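Local atomic coordinates of major pilin protein fimA (PDB entry 2IMH), a protein that is of unknown function but belongs to the DUF1028 family, with two antiparallel sheets stacked face to face and helices packed against them. Residues 43-47 with 117-121; 53-57 with 84-88. All coordinates share one frame; numbering follows the deposited sequence. Where two conformers were deposited one is given.

Interaction 1 (43-47 with 117-121)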
loop_
_atom_site.group_PDB
_atom_site.type_symbol
_atom_site.label_atom_id
_atom_site.label_comp_id
_atom_site.label_asym_id
_atom_site.label_seq_id
_atom_site.Cartn_x
_atom_site.Cartn_y
_atom_site.Cartn_z
ATOM N N ALA A 43 -1.930 -0.471 -6.520
ATOM C CA ALA A 43 -1.007 -1.581 -6.279
ATOM C C ALA A 43 -0.834 -2.241 -7.627
ATOM O O ALA A 43 -1.794 -2.805 -8.148
ATOM C CB ALA A 43 -1.616 -2.580 -5.263
ATOM N N SER A 44 0.363 -2.145 -8.203
ATOM C CA SER A 44 0.597 -2.715 -9.533
ATOM C C SER A 44 1.596 -3.855 -9.382
ATOM O O SER A 44 2.716 -3.644 -8.917
ATOM C CB SER A 44 1.102 -1.631 -10.489
ATOM O OG SER A 44 1.408 -2.165 -11.781
ATOM N N GLN A 45 1.184 -5.064 -9.766
ATOM C CA GLN A 45 1.959 -6.262 -9.419
ATOM C C GLN A 45 1.744 -7.342 -10.479
ATOM O O GLN A 45 1.350 -7.032 -11.620
ATOM C CB GLN A 45 1.557 -6.758 -8.014
ATOM C CG GLN A 45 0.070 -7.034 -7.857
ATOM C CD GLN A 45 -0.410 -6.976 -6.405
ATOM O OE1 GLN A 45 -0.050 -6.058 -5.668
ATOM N NE2 GLN A 45 -1.238 -7.953 -6.000
ATOM N N GLY A 46 1.993 -8.591 -10.095
ATOM C CA GLY A 46 1.796 -9.729 -11.011
ATOM C C GLY A 46 3.097 -10.265 -11.578
ATOM O O GLY A 46 4.194 -9.876 -11.142
ATOM N N ALA A 47 2.976 -11.155 -12.563
ATOM C CA ALA A 47 4.123 -11.904 -13.071
ATOM C C ALA A 47 5.147 -11.013 -13.745
ATOM O O ALA A 47 6.367 -11.209 -13.565
ATOM C CB ALA A 47 3.648 -13.013 -14.023
ATOM N N ALA A 117 -7.925 -5.957 -1.278
ATOM C CA ALA A 117 -6.776 -6.831 -1.131
ATOM C C ALA A 117 -6.616 -7.567 -2.463
ATOM O O ALA A 117 -7.616 -7.931 -3.079
ATOM C CB ALA A 117 -7.050 -7.825 -0.034
ATOM N N SER A 118 -5.373 -7.768 -2.916
ATOM C CA SER A 118 -5.130 -8.563 -4.140
ATOM C C SER A 118 -3.823 -9.319 -4.043
ATOM O O SER A 118 -2.926 -8.932 -3.304
ATOM C CB SER A 118 -5.154 -7.687 -5.395
ATOM O OG SER A 118 -4.160 -6.665 -5.350
ATOM N N GLY A 119 -3.697 -10.407 -4.787
ATOM C CA GLY A 119 -2.452 -11.145 -4.723
ATOM C C GLY A 119 -2.375 -12.208 -5.786
ATOM O O GLY A 119 -3.354 -12.453 -6.497
ATOM N N ASN A 120 -1.205 -12.831 -5.889
ATOM C CA ASN A 120 -1.011 -13.927 -6.828
ATOM C C ASN A 120 0.079 -14.860 -6.308
ATOM O O ASN A 120 0.800 -14.529 -5.355
ATOM C CB ASN A 120 -0.701 -13.425 -8.248
ATOM C CG ASN A 120 0.591 -12.602 -8.318
ATOM O OD1 ASN A 120 1.668 -13.144 -8.572
ATOM N ND2 ASN A 120 0.481 -11.288 -8.095
HETATM N N MSE A 121 0.183 -16.036 -6.926
HETATM C CA MSE A 121 1.059 -17.088 -6.415
HETATM C C MSE A 121 0.770 -17.391 -4.930
HETATM O O MSE A 121 1.688 -17.640 -4.142
HETATM C CB MSE A 121 2.531 -16.705 -6.648
HETATM C CG MSE A 121 3.552 -17.794 -6.343
HETATM SE SE MSE A 121 3.240 -19.436 -7.340
HETATM C CE MSE A 121 2.341 -20.491 -5.967
HETATM O O HOH W 1 -2.939 -5.590 -7.805
#
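Gln45 reaches across to Ser118 and Gly119, and Asn120 reaches back to Gly46. The strands belong to different sheets, the four-stranded and the six-stranded, which face each other in a layered alpha-beta fold. The axes of the short segments 43-45 and 117-120 run nearly parallel, 8° apart, and approach to 8.9 Å. CG of Gln45 lies between the backbone N and the carbonyl carbon (chi1 56°), and the extended chain beyond it lowers the amide onto strand 115-120. There Gln45 NE2 gives a weak hydrogen bond to Ser118 O at 3.3 Å, with an N-H...O angle of 151°. The same NE2 sits 3.6 Å from Gly119 CA. A stronger anchor lies on the other branch: OE1 is hydrogen-bonded to Ser6 OG. Ser118 OG does not bond to the amide. It meets a water at 2.9 Å, and that water donates to Ala43 O at 3.0 Å. Asn120 brings its ND2 to 3.6 Å from Gly46 CA, and that nitrogen bonds to Gln85 OE1, as Gln45 NE2 does. At the positive phi of Gly46 a CB would press on Gln45 O. A leucine in place of Gln45 would probably leave Ser6 OG, Ser118 O and Gln85 OE1 without this amide partner. Amides, a hydroxyl and a water thus join the sheets, so this end of the interface is polar; both ends of the Gln45 amide and Asn120 ND2 are hydrogen-bonded.

Interaction 2 (53-57 with 84-88); sequences WGEEV and RQLAA
Helix 51-62 lies on the outer face of the four-stranded sheet, and Trp53 meets Arg84, Gln85 and Leu86 where it does so. Arg84 passes over one face of the indole. Its CD stands 3.6 Å from the centroid of the six-membered ring, only 10° off the normal, a CH-pi contact. CG adds a second touch, 3.5 Å from Trp53 CH2. The first torsion of Arg84 is unusual: CG nearly eclipses the backbone N (chi1 14°), and the chain then runs extended to NE across the ring. The guanidinium stands steeply to the indole, its plane 77° from the ring, with Trp53 CZ2 at its edge. Any cation-pi attraction is long and at most weak. The charge is instead paired with Asp78 through NE, while NH1 bonds to Ala48 O. The contact follows the alternation of a beta strand: Leu86 and Ala88, and Arg84 just before the strand, face the helix, whereas Gln85 and Ala87 face strand 115-120 of the other sheet. Helices thus lie on one face of the four-stranded sheet and the six-stranded sheet on the other. On the helix, Trp53 and Val57 are one turn apart, linked by the bond from Val57 N to Trp53 O. Leu86 fills the place between them. Its CB lies 3.7 Å from Trp53 CE3. At the other end, Leu86 CD2 meets Val57 CG2 tip to tip at 4.0 Å. Val57 CG2 also touches Ala88 CB at 3.8 Å. Helix 67-76 adds Val74 and Thr75 beside Trp53, and Ala70 beside Val57.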
loop_
_atom_site.group_PDB
_atom_site.type_symbol
_atom_site.label_atom_id
_atom_site.label_comp_id
_atom_site.label_asym_id
_atom_site.label_seq_id
_atom_site.Cartn_x
_atom_site.Cartn_y
_atom_site.Cartn_z
ATOM N N TRP A 53 1.341 1.045 -15.283
ATOM C CA TRP A 53 -0.021 0.828 -14.825
ATOM C C TRP A 53 -0.249 1.542 -13.505
ATOM O O TRP A 53 -1.294 2.150 -13.297
ATOM C CB TRP A 53 -0.234 -0.651 -14.610
ATOM C CG TRP A 53 -0.623 -1.411 -15.852
ATOM C CD1 TRP A 53 -0.480 -1.019 -17.152
ATOM C CD2 TRP A 53 -1.155 -2.727 -15.880
ATOM N NE1 TRP A 53 -0.945 -2.012 -18.000
ATOM C CE2 TRP A 53 -1.359 -3.074 -17.238
ATOM C CE3 TRP A 53 -1.500 -3.654 -14.883
ATOM C CZ2 TRP A 53 -1.889 -4.312 -17.623
ATOM C CZ3 TRP A 53 -2.040 -4.883 -15.268
ATOM C CH2 TRP A 53 -2.235 -5.192 -16.635
ATOM N N GLY A 54 0.732 1.444 -12.608
ATOM C CA GLY A 54 0.567 1.993 -11.247
ATOM C C GLY A 54 0.420 3.503 -11.261
ATOM O O GLY A 54 -0.345 4.070 -10.482
ATOM N N GLU A 55 1.188 4.155 -12.120
ATOM C CA GLU A 55 1.139 5.612 -12.239
ATOM C C GLU A 55 -0.092 6.059 -13.031
ATOM O O GLU A 55 -0.813 6.967 -12.628
ATOM C CB GLU A 55 2.410 6.122 -12.939
ATOM C CG GLU A 55 3.702 5.848 -12.170
ATOM C CD GLU A 55 4.966 6.349 -12.887
ATOM O OE1 GLU A 55 4.893 6.699 -14.089
ATOM O OE2 GLU A 55 6.038 6.389 -12.233
ATOM N N GLU A 56 -0.319 5.433 -14.186
ATOM C CA GLU A 56 -1.403 5.850 -15.062
ATOM C C GLU A 56 -2.783 5.696 -14.439
ATOM O O GLU A 56 -3.652 6.562 -14.624
ATOM C CB GLU A 56 -1.305 5.116 -16.404
ATOM C CG GLU A 56 -0.076 5.589 -17.151
ATOM C CD GLU A 56 0.117 4.917 -18.502
ATOM O OE1 GLU A 56 -0.842 4.286 -19.000
ATOM O OE2 GLU A 56 1.235 5.047 -19.060
ATOM N N VAL A 57 -3.004 4.620 -13.694
ATOM C CA VAL A 57 -4.327 4.437 -13.059
ATOM C C VAL A 57 -4.661 5.578 -12.098
ATOM O O VAL A 57 -5.825 5.980 -12.002
ATOM C CB VAL A 57 -4.469 3.038 -12.400
ATOM C CG1 VAL A 57 -3.780 2.972 -11.052
ATOM C CG2 VAL A 57 -5.923 2.622 -12.290
ATOM N N ARG A 84 -0.128 -9.525 -15.738
ATOM C CA ARG A 84 -0.021 -8.575 -14.619
ATOM C C ARG A 84 -1.346 -8.367 -13.906
ATOM O O ARG A 84 -2.374 -8.932 -14.305
ATOM C CB ARG A 84 0.648 -7.250 -15.037
ATOM C CG ARG A 84 0.777 -7.021 -16.557
ATOM C CD ARG A 84 1.421 -5.679 -16.882
ATOM N NE ARG A 84 1.621 -5.517 -18.328
ATOM C CZ ARG A 84 2.603 -6.102 -19.015
ATOM N NH1 ARG A 84 3.498 -6.877 -18.397
ATOM N NH2 ARG A 84 2.694 -5.906 -20.319
ATOM N N GLN A 85 -1.308 -7.574 -12.836
ATOM C CA GLN A 85 -2.412 -7.483 -11.904
ATOM C C GLN A 85 -2.402 -6.053 -11.348
ATOM O O GLN A 85 -1.334 -5.513 -11.077
ATOM C CB GLN A 85 -2.210 -8.489 -10.770
ATOM C CG GLN A 85 -3.305 -8.474 -9.717
ATOM C CD GLN A 85 -3.151 -9.585 -8.693
ATOM O OE1 GLN A 85 -2.067 -9.817 -8.159
ATOM N NE2 GLN A 85 -4.258 -10.269 -8.400
ATOM N N LEU A 86 -3.578 -5.455 -11.219
ATOM C CA LEU A 86 -3.686 -4.050 -10.837
ATOM C C LEU A 86 -4.872 -3.820 -9.916
ATOM O O LEU A 86 -5.961 -4.355 -10.136
ATOM C CB LEU A 86 -3.856 -3.176 -12.097
ATOM C CG LEU A 86 -3.926 -1.653 -11.865
ATOM C CD1 LEU A 86 -2.605 -1.148 -11.271
ATOM C CD2 LEU A 86 -4.262 -0.904 -13.161
ATOM N N ALA A 87 -4.656 -3.023 -8.877
ATOM C CA ALA A 87 -5.739 -2.668 -7.977
ATOM C C ALA A 87 -5.642 -1.174 -7.745
ATOM O O ALA A 87 -4.541 -0.602 -7.719
ATOM C CB ALA A 87 -5.608 -3.402 -6.664
ATOM N N ALA A 88 -6.784 -0.525 -7.612
ATOM C CA ALA A 88 -6.785 0.926 -7.433
ATOM C C ALA A 88 -7.941 1.306 -6.554
ATOM O O ALA A 88 -9.010 0.697 -6.634
ATOM C CB ALA A 88 -6.917 1.642 -8.775
#

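In the fold
The two interactions lie on the two faces of one sheet, with centres about 10 Å apart. Strands 40-45 and 85-90 are antiparallel neighbours in it; Gln45 N to Gln85 O and Ala43 N to Ala87 O, each 2.9 Å, are probable hydrogen bonds between them. Interaction 1 joins this sheet to the six-stranded one through strand 115-120. Interaction 2 joins its other face to helix 51-62, which follows strand 40-45 in the chain. Along the sequence, interaction 2 is nested inside the loop closed by interaction 1. Together they give the order sheet, sheet, helix: a contact rich in polar groups between the sheets at interaction 1, and a largely apolar one beneath the helix.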